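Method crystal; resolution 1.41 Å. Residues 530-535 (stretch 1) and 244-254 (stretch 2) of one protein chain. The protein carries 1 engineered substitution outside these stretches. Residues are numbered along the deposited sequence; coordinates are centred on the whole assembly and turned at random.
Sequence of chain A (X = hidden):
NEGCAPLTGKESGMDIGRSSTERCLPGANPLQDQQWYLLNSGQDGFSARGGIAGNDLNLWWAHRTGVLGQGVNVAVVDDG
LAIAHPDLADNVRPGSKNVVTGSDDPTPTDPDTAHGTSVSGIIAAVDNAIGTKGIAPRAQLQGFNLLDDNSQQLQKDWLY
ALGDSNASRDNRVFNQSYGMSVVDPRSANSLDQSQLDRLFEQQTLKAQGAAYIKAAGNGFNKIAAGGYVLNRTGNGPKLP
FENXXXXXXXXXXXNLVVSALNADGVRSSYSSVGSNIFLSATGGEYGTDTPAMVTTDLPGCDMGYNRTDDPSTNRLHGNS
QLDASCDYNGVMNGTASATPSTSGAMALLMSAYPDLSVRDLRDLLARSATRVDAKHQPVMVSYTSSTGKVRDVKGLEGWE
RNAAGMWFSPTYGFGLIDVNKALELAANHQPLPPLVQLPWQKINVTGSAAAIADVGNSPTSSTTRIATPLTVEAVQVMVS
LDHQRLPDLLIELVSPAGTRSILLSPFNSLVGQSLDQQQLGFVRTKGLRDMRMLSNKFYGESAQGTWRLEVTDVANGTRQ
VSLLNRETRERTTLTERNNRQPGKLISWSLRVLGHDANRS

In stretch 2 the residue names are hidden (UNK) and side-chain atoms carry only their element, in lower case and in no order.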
ATOM      1  N   ASP A 530      11.843  -7.671 -14.542  1.00 14.88           N
ATOM      2  CA  ASP A 530      12.253  -7.095 -13.249  1.00 14.92           C
ATOM      3  C   ASP A 530      11.043  -6.734 -12.378  1.00 14.22           C
ATOM      4  O   ASP A 530      10.986  -5.660 -11.771  1.00 14.65           O
ATOM      5  CB  ASP A 530      13.148  -5.859 -13.432  1.00 15.63           C
ATOM      6  CG  ASP A 530      14.516  -6.178 -14.014  1.00 18.28           C
ATOM      7  OD1 ASP A 530      14.992  -7.323 -13.882  1.00 20.05           O
ATOM      8  OD2 ASP A 530      15.121  -5.248 -14.593  1.00 22.22           O
ATOM      9  N   MET A 531      10.058  -7.625 -12.337  1.00 12.81           N
ATOM     10  CA  MET A 531       8.928  -7.400 -11.450  1.00 12.58           C
ATOM     11  C   MET A 531       9.381  -7.647 -10.019  1.00 11.83           C
ATOM     12  O   MET A 531       9.924  -8.703  -9.714  1.00 11.63           O
ATOM     13  CB  MET A 531       7.744  -8.297 -11.783  1.00 13.13           C
ATOM     14  CG  MET A 531       6.555  -7.949 -10.909  1.00 14.96           C
ATOM     15  SD  MET A 531       5.142  -9.005 -11.120  1.00 21.92           S
ATOM     16  CE  MET A 531       4.484  -8.997  -9.459  1.00 19.78           C
ATOM     17  N   ARG A 532       9.156  -6.665  -9.151  1.00 11.67           N
ATOM     18  CA  ARG A 532       9.644  -6.741  -7.779  1.00 11.71           C
ATOM     19  C   ARG A 532       8.568  -7.245  -6.823  1.00 11.39           C
ATOM     20  O   ARG A 532       7.380  -6.890  -6.946  1.00 11.56           O
ATOM     21  CB  ARG A 532      10.195  -5.391  -7.307  1.00 11.74           C
ATOM     22  CG  ARG A 532      11.020  -5.485  -6.028  1.00 11.76           C
ATOM     23  CD  ARG A 532      11.606  -4.155  -5.625  1.00 11.96           C
ATOM     24  NE  ARG A 532      10.545  -3.167  -5.453  1.00 11.81           N
ATOM     25  CZ  ARG A 532      10.737  -1.857  -5.368  1.00 12.77           C
ATOM     26  NH1 ARG A 532      11.964  -1.357  -5.441  1.00 15.23           N
ATOM     27  NH2 ARG A 532       9.693  -1.048  -5.218  1.00 14.32           N
ATOM     28  N   MET A 533       8.998  -8.095  -5.888  1.00 10.51           N
ATOM     29  CA  MET A 533       8.134  -8.592  -4.823  1.00 10.92           C
ATOM     30  C   MET A 533       8.911  -8.562  -3.513  1.00 10.24           C
ATOM     31  O   MET A 533      10.145  -8.651  -3.511  1.00 10.95           O
ATOM     32  CB  MET A 533       7.664 -10.014  -5.125  1.00 11.75           C
ATOM     33  CG  MET A 533       6.781 -10.116  -6.356  1.00 14.47           C
ATOM     34  SD  MET A 533       6.828 -11.731  -7.166  1.00 16.47           S
ATOM     35  CE  MET A 533       8.405 -11.632  -7.990  1.00 20.50           C
ATOM     36  N   LEU A 534       8.197  -8.417  -2.400  1.00  9.24           N
ATOM     37  CA  LEU A 534       8.827  -8.436  -1.084  1.00  9.39           C
ATOM     38  C   LEU A 534       8.148  -9.479  -0.201  1.00  9.07           C
ATOM     39  O   LEU A 534       6.942  -9.709  -0.317  1.00  9.04           O
ATOM     40  CB  LEU A 534       8.767  -7.042  -0.448  1.00  9.46           C
ATOM     41  CG  LEU A 534       9.375  -6.920   0.955  1.00  9.26           C
ATOM     42  CD1 LEU A 534      10.091  -5.603   1.123  1.00 11.32           C
ATOM     43  CD2 LEU A 534       8.336  -7.098   2.067  1.00  9.81           C
ATOM     44  N   SER A 535       8.927 -10.119   0.667  1.00  8.62           N
ATOM     45  CA  SER A 535       8.351 -10.961   1.705  1.00  9.15           C
ATOM     46  C   SER A 535       8.844 -10.578   3.087  1.00  9.22           C
ATOM     47  O   SER A 535      10.042 -10.331   3.300  1.00  9.38           O
ATOM     48  CB  SER A 535       8.644 -12.436   1.463  1.00  9.38           C
ATOM     49  OG  SER A 535       8.158 -13.196   2.551  1.00 10.01           O
ATOM     50  N   UNK A 244      -1.028  -8.068  -3.054  1.00 10.14           N
ATOM     51  CA  UNK A 244      -0.413  -6.793  -2.676  1.00 10.12           C
ATOM     52  C   UNK A 244       1.017  -6.544  -3.181  1.00  9.97           C
ATOM     53  O   UNK A 244       1.539  -5.430  -3.042  1.00 10.59           O
ATOM     54  o   UNK A 244       0.063  -7.704  -0.468  1.00 10.23           O
ATOM     55  c   UNK A 244      -0.503  -6.612  -1.160  1.00 10.22           C
ATOM     56  N   UNK A 245       1.645  -7.571  -3.755  1.00  9.99           N
ATOM     57  CA  UNK A 245       2.934  -7.400  -4.436  1.00 10.27           C
ATOM     58  C   UNK A 245       2.804  -6.889  -5.879  1.00 10.53           C
ATOM     59  O   UNK A 245       3.811  -6.600  -6.521  1.00 11.11           O
ATOM     60  c   UNK A 245       3.752  -8.705  -4.418  1.00 10.36           C
ATOM     61  c   UNK A 245       4.736  -8.784  -3.253  1.00 10.02           C
ATOM     62  n   UNK A 245       4.944  -9.991  -2.731  1.00 12.09           N
ATOM     63  o   UNK A 245       5.336  -7.792  -2.866  1.00 10.66           O
ATOM     64  N   UNK A 246       1.581  -6.778  -6.407  1.00 10.14           N
ATOM     65  CA  UNK A 246       1.441  -6.316  -7.795  1.00 10.99           C
ATOM     66  C   UNK A 246       1.794  -4.844  -7.997  1.00 11.30           C
ATOM     67  O   UNK A 246       2.386  -4.484  -9.011  1.00 12.48           O
ATOM     68  c   UNK A 246       0.644  -8.805  -9.459  1.00 15.42           C
ATOM     69  c   UNK A 246      -0.329  -8.074  -8.536  1.00 11.92           C
ATOM     70  c   UNK A 246      -1.765  -8.180  -9.044  1.00 14.32           C
ATOM     71  c   UNK A 246       0.056  -6.609  -8.367  1.00 11.15           C
ATOM     72  N   UNK A 247       1.439  -3.995  -7.039  1.00 11.76           N
ATOM     73  CA  UNK A 247       1.773  -2.576  -7.131  1.00 11.76           C
ATOM     74  C   UNK A 247       3.249  -2.434  -6.762  1.00 11.75           C
ATOM     75  O   UNK A 247       3.624  -2.751  -5.632  1.00 11.57           O
ATOM     76  o   UNK A 247       2.332   0.120  -6.619  1.00 14.35           O
ATOM     77  c   UNK A 247       0.875  -1.766  -6.187  1.00 12.24           C
ATOM     78  o   UNK A 247       0.476   0.462  -5.485  1.00 15.34           O
ATOM     79  c   UNK A 247       1.265  -0.291  -6.097  1.00 13.57           C
ATOM     80  N   UNK A 248       4.094  -2.010  -7.725  1.00 12.60           N
ATOM     81  CA  UNK A 248       5.545  -1.957  -7.471  1.00 12.48           C
ATOM     82  C   UNK A 248       5.970  -1.201  -6.198  1.00 12.09           C
ATOM     83  O   UNK A 248       6.946  -1.584  -5.550  1.00 12.50           O
ATOM     84  c   UNK A 248       4.944  -0.582  -9.353  1.00 15.05           C
ATOM     85  c   UNK A 248       3.753  -1.438  -9.046  1.00 12.50           C
ATOM     86  c   UNK A 248       6.106  -1.280  -8.732  1.00 13.08           C
ATOM     87  N   UNK A 249       5.236  -0.160  -5.823  1.00 11.34           N
ATOM     88  CA  UNK A 249       5.597   0.618  -4.639  1.00 10.85           C
ATOM     89  C   UNK A 249       5.483  -0.193  -3.352  1.00  9.88           C
ATOM     90  O   UNK A 249       6.152   0.101  -2.359  1.00 10.58           O
ATOM     91  c   UNK A 249       4.720   1.859  -4.532  1.00 11.35           C
ATOM     92  o   UNK A 249       4.884   2.666  -5.680  1.00 14.09           O
ATOM     93  N   UNK A 250       4.633  -1.218  -3.371  1.00  9.19           N
ATOM     94  CA  UNK A 250       4.378  -1.986  -2.159  1.00  8.79           C
ATOM     95  C   UNK A 250       5.498  -2.941  -1.783  1.00  8.25           C
ATOM     96  O   UNK A 250       5.435  -3.563  -0.730  1.00  8.78           O
ATOM     97  n   UNK A 250       0.704  -2.461  -2.631  1.00 11.29           N
ATOM     98  c   UNK A 250       3.068  -2.769  -2.276  1.00  8.92           C
ATOM     99  c   UNK A 250       1.854  -1.876  -2.289  1.00  8.95           C
ATOM    100  o   UNK A 250       1.933  -0.674  -1.994  1.00 11.44           O
ATOM    101  N   UNK A 251       6.511  -3.068  -2.638  1.00  8.74           N
ATOM    102  CA  UNK A 251       7.663  -3.938  -2.345  1.00  8.49           C
ATOM    103  C   UNK A 251       8.954  -3.154  -2.111  1.00  8.65           C
ATOM    104  O   UNK A 251      10.040  -3.732  -2.153  1.00  8.95           O
ATOM    105  c   UNK A 251       7.851  -4.986  -3.455  1.00  8.95           C
ATOM    106  o   UNK A 251       8.020  -4.344  -4.710  1.00  9.93           O
ATOM    107  N   UNK A 252       8.839  -1.853  -1.841  1.00  8.53           N
ATOM    108  CA  UNK A 252      10.029  -1.020  -1.699  1.00  9.13           C
ATOM    109  C   UNK A 252      10.676  -1.024  -0.326  1.00  8.93           C
ATOM    110  O   UNK A 252      11.638  -0.286  -0.105  1.00  9.83           O
ATOM    111  c   UNK A 252       9.776   0.428  -2.150  1.00  8.99           C
ATOM    112  o   UNK A 252       8.429   0.677  -0.188  1.00 10.07           O
ATOM    113  c   UNK A 252       8.945   1.216  -1.162  1.00  9.68           C
ATOM    114  n   UNK A 252       8.819   2.510  -1.414  1.00 11.40           N
ATOM    115  N   UNK A 253      10.156  -1.850   0.582  1.00  9.05           N
ATOM    116  CA  UNK A 253      10.647  -1.970   1.966  1.00  9.08           C
ATOM    117  C   UNK A 253      10.324  -0.775   2.855  1.00  9.12           C
ATOM    118  O   UNK A 253       9.864  -0.961   3.968  1.00  9.18           O
ATOM    119  c   UNK A 253      12.142  -2.304   2.029  1.00  9.72           C
ATOM    120  c   UNK A 253      12.336  -3.490   4.237  1.00 10.36           C
ATOM    121  c   UNK A 253      14.010  -1.511   5.242  1.00 11.98           C
ATOM    122  c   UNK A 253      12.834  -3.599   5.528  1.00 11.63           C
ATOM    123  c   UNK A 253      13.675  -2.608   6.027  1.00 12.07           C
ATOM    124  c   UNK A 253      12.678  -2.405   3.428  1.00  9.59           C
ATOM    125  c   UNK A 253      13.519  -1.414   3.947  1.00 10.45           C
ATOM    126  N   UNK A 254      10.576   0.437   2.365  1.00  9.29           N
ATOM    127  CA  UNK A 254      10.331   1.654   3.155  1.00  9.78           C
ATOM    128  C   UNK A 254       8.855   1.797   3.496  1.00  9.05           C
ATOM    129  O   UNK A 254       8.517   2.307   4.570  1.00  9.64           O
ATOM    130  c   UNK A 254      15.996   1.649   3.493  1.00 12.15           C
ATOM    131  c   UNK A 254      15.754   1.728   2.141  1.00 11.95           C
ATOM    132  n   UNK A 254      13.931   2.231   0.474  1.00 11.06           N
ATOM    133  c   UNK A 254      10.862   2.899   2.433  1.00  9.95           C
ATOM    134  c   UNK A 254      13.686   2.212   4.032  1.00 11.02           C
ATOM    135  c   UNK A 254      14.451   2.067   1.732  1.00 11.26           C
ATOM    136  c   UNK A 254      12.233   2.636   1.892  1.00  9.90           C
ATOM    137  c   UNK A 254      14.990   1.893   4.436  1.00 11.59           C
ATOM    138  c   UNK A 254      12.590   2.548   0.581  1.00 10.27           C
ATOM    139  c   UNK A 254      13.409   2.307   2.655  1.00 10.73           C
TER
HETATM  140  O   HOH W   1       5.561  -5.563  -8.610  1.00 14.47           O

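Position 244 has one side-chain carbon followed by one oxygen. It lies out of reach of stretch 1. This is Ser-244.

Position 245 has two side-chain carbons, the second carrying one oxygen and one nitrogen. That is a short amide. The hydrogen bonds agree with the elements: the oxygen accepts from Leu-534 N, the nitrogen donates to Leu-534 O. The residue is Asn-245. Leu-534 N to Asn-245 OD1 is 3.0 Å, and Asn-245 ND2 to Leu-534 O is 3.1 Å.

Position 246 has four carbons, forked at the second. The CA-to-CB bond points away, but the end of the side chain comes back to Met-531. This is Leu-246, with CD2 3.8 Å from Met-531 CE.

Position 247 has two carbons, the second carrying two oxygens. It makes no contact with stretch 1. A carboxylate on so short a chain is Asp-247. Its OD1 accepts from the backbone N of 249, 3.0 Å away.

Position 248 has three carbons closing a ring onto the backbone N. Its carbonyl makes the contact: the backbone O accepts from Arg-532 NH2. This is Pro-248, and Arg-532 NH2 to Pro-248 O is 2.8 Å.

Position 249 has one carbon and one oxygen. The CA-to-CB bond points away from stretch 1. It is Ser-249.

Position 250 has two carbons, the second with one oxygen and one nitrogen. The nitrogen donates to the backbone of Ser-244, so the amide bonds within its own stretch. This is Asn-250; ND2 to Ser-244 O is 3.1 Å.

Position 251 has one carbon and one oxygen. The CA-to-CB bond points toward stretch 1. The oxygen accepts from the Arg-532 guanidinium. It is Ser-251, with Arg-532 NE to Ser-251 OG at 2.9 Å. The same OG donates to Pro-248 O, 3.1 Å away.

Position 252 again has two carbons, one oxygen and one nitrogen. Its CB is 3.4 Å from Arg-532 NH2, although the CA-to-CB bond points away overall. It is Asn-252.

Position 253 has one carbon and a six-carbon ring. Leu-534 CD1 lies at the ring edge. This is Phe-253; its CB is 4.0 Å from Leu-534 CD1.

Position 254 has one carbon, then fused rings holding eight carbons and one nitrogen. It is Trp-254, out of reach.

The contact joins a strand to a folded loop. Asn-245 pairs with both backbone polar groups of Leu-534, much as a neighbouring strand would. Arg-532 holds the turn through Pro-248 O and Ser-251 OG. Water 1 lies 2.9 Å from Asn-245 O and 2.8 Å from Arg-532 O and links these carbonyls by hydrogen bonds. Apolar contacts at Met-531 and Leu-534 add packing.

Stretch 2 (244-254) SNLDPSNSNFW
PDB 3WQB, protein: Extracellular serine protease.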